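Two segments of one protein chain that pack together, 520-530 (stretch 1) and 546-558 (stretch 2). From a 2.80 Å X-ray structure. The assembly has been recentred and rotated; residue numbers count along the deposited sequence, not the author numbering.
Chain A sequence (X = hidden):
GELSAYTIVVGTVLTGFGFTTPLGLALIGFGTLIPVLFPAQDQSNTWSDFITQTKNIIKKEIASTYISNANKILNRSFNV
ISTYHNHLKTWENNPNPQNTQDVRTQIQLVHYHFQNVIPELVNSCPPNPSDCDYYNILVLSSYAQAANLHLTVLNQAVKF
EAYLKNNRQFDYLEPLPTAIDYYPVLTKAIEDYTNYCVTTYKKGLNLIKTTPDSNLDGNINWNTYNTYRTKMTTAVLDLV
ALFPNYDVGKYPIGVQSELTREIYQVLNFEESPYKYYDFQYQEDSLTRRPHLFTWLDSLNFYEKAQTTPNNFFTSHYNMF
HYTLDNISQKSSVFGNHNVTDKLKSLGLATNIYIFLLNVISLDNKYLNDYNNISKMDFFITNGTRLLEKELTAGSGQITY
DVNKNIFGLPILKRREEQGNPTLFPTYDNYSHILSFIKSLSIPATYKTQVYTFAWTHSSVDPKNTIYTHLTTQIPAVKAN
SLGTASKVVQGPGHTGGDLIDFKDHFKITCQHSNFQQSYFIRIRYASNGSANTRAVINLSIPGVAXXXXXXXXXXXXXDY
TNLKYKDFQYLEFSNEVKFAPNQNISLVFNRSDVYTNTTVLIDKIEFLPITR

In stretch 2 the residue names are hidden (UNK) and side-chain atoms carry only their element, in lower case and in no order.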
# COMPACT_ATOMS: atom_id res chain seq x y z
N PHE A 520 25.81 3.27 -5.49
CA PHE A 520 25.54 3.31 -6.91
C PHE A 520 24.05 3.61 -6.81
O PHE A 520 23.35 2.96 -6.04
CB PHE A 520 25.77 1.95 -7.59
CG PHE A 520 27.21 1.70 -7.97
CD1 PHE A 520 27.83 0.50 -7.64
CD2 PHE A 520 27.95 2.69 -8.60
CE1 PHE A 520 29.18 0.30 -7.91
CE2 PHE A 520 29.31 2.50 -8.88
CZ PHE A 520 29.92 1.31 -8.53
N ILE A 521 23.57 4.63 -7.50
CA ILE A 521 22.14 4.86 -7.41
C ILE A 521 21.55 4.18 -8.66
O ILE A 521 22.06 4.34 -9.76
CB ILE A 521 21.80 6.42 -7.25
CG1 ILE A 521 20.97 6.92 -8.41
CG2 ILE A 521 23.07 7.23 -7.04
CD1 ILE A 521 19.54 6.53 -8.31
N ARG A 522 20.52 3.36 -8.44
CA ARG A 522 19.86 2.59 -9.50
C ARG A 522 18.40 3.00 -9.63
O ARG A 522 17.75 3.30 -8.64
CB ARG A 522 19.95 1.10 -9.14
CG ARG A 522 19.38 0.17 -10.16
CD ARG A 522 19.63 -1.26 -9.75
NE ARG A 522 18.68 -1.73 -8.74
CZ ARG A 522 18.75 -2.93 -8.15
NH1 ARG A 522 19.74 -3.76 -8.46
NH2 ARG A 522 17.84 -3.31 -7.27
N ILE A 523 17.88 3.00 -10.85
CA ILE A 523 16.49 3.42 -11.09
C ILE A 523 15.57 2.33 -11.67
O ILE A 523 15.96 1.61 -12.59
CB ILE A 523 16.49 4.65 -12.04
CG1 ILE A 523 16.86 5.90 -11.26
CG2 ILE A 523 15.13 4.83 -12.69
CD1 ILE A 523 17.03 7.09 -12.16
N ARG A 524 14.36 2.23 -11.12
CA ARG A 524 13.36 1.26 -11.60
C ARG A 524 12.34 2.11 -12.34
O ARG A 524 11.54 2.81 -11.72
CB ARG A 524 12.69 0.52 -10.43
CG ARG A 524 11.75 -0.61 -10.86
CD ARG A 524 11.36 -1.52 -9.69
NE ARG A 524 10.70 -2.77 -10.10
CZ ARG A 524 9.39 -2.91 -10.33
NH1 ARG A 524 8.57 -1.88 -10.20
NH2 ARG A 524 8.90 -4.09 -10.68
N TYR A 525 12.36 2.03 -13.67
CA TYR A 525 11.47 2.84 -14.49
C TYR A 525 10.80 2.03 -15.59
O TYR A 525 11.09 0.86 -15.79
CB TYR A 525 12.29 3.93 -15.18
CG TYR A 525 13.14 3.33 -16.29
CD1 TYR A 525 12.85 3.57 -17.63
CD2 TYR A 525 14.17 2.44 -15.99
CE1 TYR A 525 13.56 2.94 -18.65
CE2 TYR A 525 14.89 1.80 -17.00
CZ TYR A 525 14.58 2.05 -18.32
OH TYR A 525 15.28 1.40 -19.31
N ALA A 526 9.92 2.71 -16.32
CA ALA A 526 9.19 2.15 -17.45
C ALA A 526 9.37 3.18 -18.55
O ALA A 526 9.57 4.37 -18.28
CB ALA A 526 7.71 1.99 -17.11
N SER A 527 9.31 2.74 -19.80
CA SER A 527 9.51 3.67 -20.91
C SER A 527 9.21 3.07 -22.26
O SER A 527 9.62 1.94 -22.55
CB SER A 527 10.96 4.16 -20.91
OG SER A 527 11.24 4.94 -22.06
N ASN A 528 8.48 3.80 -23.09
CA ASN A 528 8.20 3.32 -24.43
C ASN A 528 9.29 3.92 -25.33
O ASN A 528 10.46 3.88 -24.97
CB ASN A 528 6.80 3.73 -24.89
CG ASN A 528 6.50 5.19 -24.61
OD1 ASN A 528 7.40 6.02 -24.58
ND2 ASN A 528 5.22 5.50 -24.41
N GLY A 529 8.91 4.46 -26.48
CA GLY A 529 9.90 5.02 -27.38
C GLY A 529 10.70 3.93 -28.08
O GLY A 529 10.35 2.76 -28.03
N SER A 530 11.80 4.31 -28.72
CA SER A 530 12.62 3.34 -29.43
C SER A 530 14.10 3.58 -29.20
O SER A 530 14.50 4.60 -28.65
CB SER A 530 12.36 3.40 -30.92
OG SER A 530 13.09 4.48 -31.48
N UNK A 546 27.73 13.90 -10.34
CA UNK A 546 26.97 14.27 -11.52
C UNK A 546 26.78 13.02 -12.36
O UNK A 546 27.64 12.67 -13.15
o UNK A 546 26.01 17.33 -11.59
c UNK A 546 26.83 15.97 -13.37
c UNK A 546 27.70 15.33 -12.33
c UNK A 546 25.81 16.92 -12.75
o UNK A 546 24.81 17.25 -13.43
N UNK A 547 25.66 12.35 -12.19
CA UNK A 547 25.40 11.13 -12.93
C UNK A 547 24.46 11.35 -14.11
O UNK A 547 23.60 12.22 -14.08
c UNK A 547 25.47 11.04 -9.77
c UNK A 547 25.55 9.81 -10.68
c UNK A 547 24.81 10.08 -11.99
c UNK A 547 24.91 8.61 -9.99
N UNK A 548 24.63 10.54 -15.15
CA UNK A 548 23.78 10.67 -16.32
C UNK A 548 23.75 9.37 -17.08
O UNK A 548 24.71 8.60 -17.05
N UNK A 549 22.65 9.11 -17.77
CA UNK A 549 22.52 7.88 -18.55
C UNK A 549 21.30 7.88 -19.48
O UNK A 549 20.36 8.67 -19.31
s UNK A 549 21.18 5.24 -15.52
c UNK A 549 21.27 6.66 -16.66
c UNK A 549 21.75 3.89 -16.61
c UNK A 549 22.47 6.67 -17.59
N UNK A 550 21.33 7.00 -20.47
CA UNK A 550 20.24 6.86 -21.42
C UNK A 550 19.35 5.70 -20.98
O UNK A 550 19.85 4.64 -20.59
c UNK A 550 20.79 6.58 -22.80
N UNK A 551 18.04 5.91 -21.04
CA UNK A 551 17.09 4.88 -20.65
C UNK A 551 16.72 4.07 -21.89
O UNK A 551 16.81 4.56 -23.01
c UNK A 551 16.56 5.20 -17.68
c UNK A 551 16.06 6.21 -18.69
c UNK A 551 14.76 6.83 -18.23
c UNK A 551 15.84 5.52 -20.04
N UNK A 552 16.30 2.82 -21.69
CA UNK A 552 15.93 1.95 -22.80
C UNK A 552 14.42 1.75 -22.87
O UNK A 552 13.72 1.91 -21.87
c UNK A 552 18.09 0.66 -22.54
c UNK A 552 16.58 0.58 -22.64
o UNK A 552 18.72 -0.18 -21.89
n UNK A 552 18.68 1.66 -23.19
N UNK A 553 13.91 1.40 -24.05
CA UNK A 553 12.46 1.18 -24.18
C UNK A 553 12.18 -0.06 -23.35
O UNK A 553 13.03 -0.93 -23.25
c UNK A 553 14.56 1.37 -25.37
c UNK A 553 13.42 1.68 -26.27
c UNK A 553 12.29 0.92 -25.67
N UNK A 554 10.99 -0.15 -22.76
CA UNK A 554 10.68 -1.32 -21.94
C UNK A 554 9.28 -1.85 -22.24
O UNK A 554 8.95 -3.00 -21.93
o UNK A 554 9.70 -0.11 -20.08
c UNK A 554 10.78 -0.97 -20.45
c UNK A 554 12.10 -0.26 -20.17
N UNK A 555 8.46 -1.01 -22.86
CA UNK A 555 7.12 -1.42 -23.23
C UNK A 555 6.71 -0.65 -24.46
O UNK A 555 7.44 0.22 -24.94
c UNK A 555 6.15 -1.16 -22.07
c UNK A 555 4.23 2.12 -22.24
c UNK A 555 6.22 2.46 -20.93
c UNK A 555 6.58 1.13 -21.14
c UNK A 555 5.04 2.96 -21.48
c UNK A 555 5.78 0.29 -21.89
c UNK A 555 4.60 0.79 -22.44
N UNK A 556 5.53 -0.98 -24.99
CA UNK A 556 5.03 -0.30 -26.18
C UNK A 556 3.56 0.05 -25.99
O UNK A 556 2.81 -0.68 -25.33
c UNK A 556 5.24 -1.18 -27.41
o UNK A 556 4.95 -2.54 -27.12
N UNK A 557 3.16 1.17 -26.57
CA UNK A 557 1.79 1.61 -26.43
C UNK A 557 1.81 2.86 -25.58
O UNK A 557 2.87 3.42 -25.32
N UNK A 558 0.64 3.29 -25.13
CA UNK A 558 0.54 4.49 -24.30
C UNK A 558 -0.27 4.21 -23.05
O UNK A 558 -0.46 5.09 -22.21
c UNK A 558 -0.13 5.63 -25.05
c UNK A 558 0.62 5.94 -26.33
o UNK A 558 -1.48 5.24 -25.36
O HOH W 1 14.06 5.43 -23.17

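Position 546 carries three carbons in a row, the third bearing two oxygens, and lies out of reach of stretch 1. A carboxylate at the end of a two-carbon spacer makes it Glu546. Position 547 has four carbons forked at the second, and one tip packs against Ile521. This is Leu547, whose CD2 makes that apolar contact, 3.7 Å from Ile521 CG2. Position 548 has no side-chain atoms and is Gly548.

At position 549 an unbranched chain runs carbon, carbon, sulfur, carbon; its CA-to-CB bond points toward stretch 1, but no atom comes close enough for contact. The sulfur identifies Met549, whose nearest approach is SD to Ile523 CD1, 5.7 Å. Position 550 has a single side-chain carbon, also out of reach, and is Ala550.

Position 551 again shows four carbons forked at the second. Its CB is 3.7 Å from Tyr525 CE1, and a branch tip sits over the face of the Tyr525 ring. The residue is Leu551, with CD2 3.7 Å from the ring centroid and 8° off the normal, a nearly perpendicular CH-pi approach. At position 552 two carbons end in one oxygen and one nitrogen. Its CB lies 3.7 Å from Tyr525 OH although the CA-to-CB bond points away overall; the backbone does the polar work, its N donating to Tyr525 OH at 3.0 Å. The short amide is that of Asn552.

Three carbons at position 553 close a ring onto the backbone nitrogen, and this ring packs along the loop of stretch 1, against Gly529 and Ser530. It is Pro553, with CB 3.6 Å from Gly529 O and CG 3.6 Å from Ser530 C. Position 554 has one carbon carrying an oxygen and a carbon, and the oxygen accepts a hydrogen bond from Ser527 N at 2.9 Å. It is Thr554; its OG1 is thus the acceptor, while CG2 lies 3.7 Å from Tyr525 OH.

At position 555 one carbon leads to a six-carbon ring with no further substituent. Asn528 CB lies over one face, 4.1 Å from the ring centroid, and the edge faces the backbone of stretch 1. This is Phe555, with CE2 4.0 Å from Ala526 C. Position 556 has one carbon and one oxygen, its CA-to-CB bond pointing away, and is Ser556. Position 557 lacks a side chain, and its O accepts from Asn528 ND2 at 3.3 Å; it is Gly557, whose backbone angles would jam a CB against the preceding carbonyl oxygen. Position 558, a carbon bearing one oxygen and one carbon, with CA-to-CB directed away from stretch 1, is Thr558.

The contact is concentrated where both strands give way to loop. Ser527 O accepts from both Thr554 N, at a short 2.5 Å, and Phe555 N, at 3.2 Å, while Ser527 N is held by Thr554 OG1, so both backbone polar groups of one residue are satisfied by stretch 2. The Tyr525 and Phe555 rings add packing from opposite stretches, and a water 3.1 Å from Ser527 OG donates a weak hydrogen bond to Leu551 O at 2.9 Å.

Stretch 2, residues 546-558: ELGMALNPTFSGT
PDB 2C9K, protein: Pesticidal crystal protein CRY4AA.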